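Local structure of beta-catenin homolog sys-1 (Caenorhabditis elegans, 3C2G) at residues Lys421-Pro425 and Asn426-Gln430. The protein acts as a transcription coregulator in the Wnt signalling asymmetry pathway, binding the TCF factor POP-1 directly and activating or repressing target genes. Numbering follows the deposited sequence.
Sequences KTAGP and NEKQQ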
ATOM      1  N   LYS A 421      33.225  10.529  -5.394  1.00 68.74           N
ATOM      2  CA  LYS A 421      33.410  10.137  -4.008  1.00 66.32           C
ATOM      3  C   LYS A 421      34.283   8.888  -3.939  1.00 64.31           C
ATOM      4  O   LYS A 421      34.251   8.045  -4.842  1.00 64.03           O
ATOM      5  CB  LYS A 421      32.069   9.889  -3.339  1.00 66.22           C
ATOM      6  CG  LYS A 421      32.101  10.029  -1.829  1.00 67.70           C
ATOM      7  CD  LYS A 421      30.709  10.329  -1.281  1.00 70.65           C
ATOM      8  CE  LYS A 421      30.168  11.651  -1.837  1.00 72.61           C
ATOM      9  NZ  LYS A 421      28.748  11.881  -1.465  1.00 73.79           N
ATOM     10  N   THR A 422      35.071   8.789  -2.874  1.00 61.92           N
ATOM     11  CA  THR A 422      35.920   7.628  -2.631  1.00 59.85           C
ATOM     12  C   THR A 422      35.256   6.737  -1.592  1.00 57.66           C
ATOM     13  O   THR A 422      34.813   7.210  -0.536  1.00 56.99           O
ATOM     14  CB  THR A 422      37.317   8.025  -2.102  1.00 60.10           C
ATOM     15  OG1 THR A 422      37.601   9.390  -2.440  1.00 60.99           O
ATOM     16  CG2 THR A 422      38.396   7.105  -2.673  1.00 60.37           C
ATOM     17  N   ALA A 423      35.188   5.449  -1.903  1.00 55.19           N
ATOM     18  CA  ALA A 423      34.619   4.480  -0.987  1.00 52.88           C
ATOM     19  C   ALA A 423      35.645   4.132   0.071  1.00 51.38           C
ATOM     20  O   ALA A 423      36.835   3.982  -0.226  1.00 50.66           O
ATOM     21  CB  ALA A 423      34.188   3.229  -1.736  1.00 52.57           C
ATOM     22  N   GLY A 424      35.175   4.021   1.308  1.00 49.73           N
ATOM     23  CA  GLY A 424      35.982   3.480   2.385  1.00 48.70           C
ATOM     24  C   GLY A 424      36.006   1.959   2.357  1.00 47.73           C
ATOM     25  O   GLY A 424      35.223   1.333   1.632  1.00 47.24           O
ATOM     26  N   PRO A 425      36.913   1.349   3.142  1.00 46.93           N
ATOM     27  CA  PRO A 425      37.020  -0.115   3.213  1.00 46.20           C
ATOM     28  C   PRO A 425      35.729  -0.800   3.662  1.00 45.20           C
ATOM     29  O   PRO A 425      35.456  -1.924   3.233  1.00 44.71           O
ATOM     30  CB  PRO A 425      38.152  -0.343   4.236  1.00 45.76           C
ATOM     31  CG  PRO A 425      38.263   0.940   4.988  1.00 46.43           C
ATOM     32  CD  PRO A 425      37.917   2.010   3.994  1.00 46.73           C
ATOM     33  N   ASN A 426      34.958  -0.127   4.518  1.00 44.95           N
ATOM     34  CA  ASN A 426      33.642  -0.615   4.951  1.00 44.99           C
ATOM     35  C   ASN A 426      32.669  -0.800   3.774  1.00 43.98           C
ATOM     36  O   ASN A 426      32.175  -1.908   3.531  1.00 43.46           O
ATOM     37  CB  ASN A 426      33.037   0.322   5.996  1.00 45.47           C
ATOM     38  CG  ASN A 426      31.860  -0.306   6.737  1.00 49.12           C
ATOM     39  OD1 ASN A 426      31.622  -1.519   6.652  1.00 49.09           O
ATOM     40  ND2 ASN A 426      31.128   0.522   7.489  1.00 51.68           N
ATOM     41  N   GLU A 427      32.415   0.290   3.048  1.00 42.78           N
ATOM     42  CA  GLU A 427      31.633   0.261   1.815  1.00 42.58           C
ATOM     43  C   GLU A 427      32.170  -0.778   0.819  1.00 41.68           C
ATOM     44  O   GLU A 427      31.389  -1.509   0.214  1.00 40.60           O
ATOM     45  CB  GLU A 427      31.627   1.638   1.135  1.00 43.07           C
ATOM     46  CG  GLU A 427      31.105   2.796   1.970  1.00 46.17           C
ATOM     47  CD  GLU A 427      32.181   3.486   2.787  1.00 49.88           C
ATOM     48  OE1 GLU A 427      32.631   4.576   2.367  1.00 53.11           O
ATOM     49  OE2 GLU A 427      32.577   2.943   3.842  1.00 51.38           O
ATOM     50  N   LYS A 428      33.495  -0.836   0.660  1.00 41.10           N
ATOM     51  CA  LYS A 428      34.116  -1.685  -0.358  1.00 41.25           C
ATOM     52  C   LYS A 428      33.823  -3.158  -0.138  1.00 40.76           C
ATOM     53  O   LYS A 428      33.441  -3.844  -1.082  1.00 40.88           O
ATOM     54  CB  LYS A 428      35.632  -1.453  -0.472  1.00 41.21           C
ATOM     55  CG  LYS A 428      36.065  -0.226  -1.274  1.00 41.75           C
ATOM     56  CD  LYS A 428      37.547   0.053  -1.012  1.00 43.49           C
ATOM     57  CE  LYS A 428      38.224   0.863  -2.128  1.00 48.56           C
ATOM     58  NZ  LYS A 428      38.206   2.349  -1.893  1.00 51.11           N
ATOM     59  N   GLN A 429      33.977  -3.648   1.092  1.00 40.32           N
ATOM     60  CA  GLN A 429      33.744  -5.078   1.334  1.00 41.15           C
ATOM     61  C   GLN A 429      32.264  -5.458   1.176  1.00 39.36           C
ATOM     62  O   GLN A 429      31.945  -6.557   0.729  1.00 39.46           O
ATOM     63  CB  GLN A 429      34.343  -5.583   2.668  1.00 40.59           C
ATOM     64  CG  GLN A 429      33.801  -4.954   3.953  1.00 43.11           C
ATOM     65  CD  GLN A 429      33.992  -5.853   5.194  1.00 45.04           C
ATOM     66  OE1 GLN A 429      35.089  -6.372   5.461  1.00 49.27           O
ATOM     67  NE2 GLN A 429      32.917  -6.026   5.962  1.00 50.31           N
ATOM     68  N   GLN A 430      31.375  -4.539   1.521  1.00 37.83           N
ATOM     69  CA  GLN A 430      29.943  -4.770   1.354  1.00 37.37           C
ATOM     70  C   GLN A 430      29.583  -4.864  -0.137  1.00 35.73           C
ATOM     71  O   GLN A 430      28.998  -5.846  -0.585  1.00 34.96           O
ATOM     72  CB  GLN A 430      29.121  -3.682   2.072  1.00 37.42           C
ATOM     73  CG  GLN A 430      29.185  -3.710   3.621  1.00 37.14           C
ATOM     74  CD  GLN A 430      28.364  -2.586   4.263  1.00 39.16           C
ATOM     75  OE1 GLN A 430      27.128  -2.584   4.207  1.00 41.38           O
ATOM     76  NE2 GLN A 430      29.051  -1.617   4.863  1.00 42.67           N
TER
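Glu-427 folds back on Gly-424 because its chain bends at chi2 (89°), with CG beside its own backbone N; Lys-428 has the same choice of first torsion, runs extended, and turns only at chi4 (92°), which brings NZ to the carbonyl of Ala-423. The two side chains thus grip the two ends of one peptide unit. OE1 of Glu-427 accepts the N-H of Gly-424 at 2.8 Å (N-H...O 161°), the donor standing well above the carboxylate plane, while NZ of Lys-428 reaches O of Ala-423 at 2.7 Å, also from above the carbonyl plane. Here is a worked example of helix N-capping: Gly-424 occupies the N-cap position, Pro-425 opens helix 425-432 of the armadillo domain, and Glu-427 supplies one half of a capping box, the bond from the side chain of the third helical residue back to the N-H of the N-cap. Glycine has no side chain to return the bond to the N-H of Glu-427. The carboxylate lies near the start of the helix, where the helix dipole would probably favour its negative charge. Regular helix bonding begins at once, from Lys-428 N to Gly-424 O (2.9 Å) and from Gln-429 N to Pro-425 O (3.1 Å). The aliphatic part of Lys-428 passes alongside the capping residue, CG lying 3.4 Å from O of Gly-424. The methyl of Ala-423 packs against that chain, its CB 4.0 Å from CG of Lys-428 and 4.2 Å from CB of Glu-427. Trp-412 touches both Ala-423 and Glu-427, and Ile-364 of helix 357-365 also meets the glutamate.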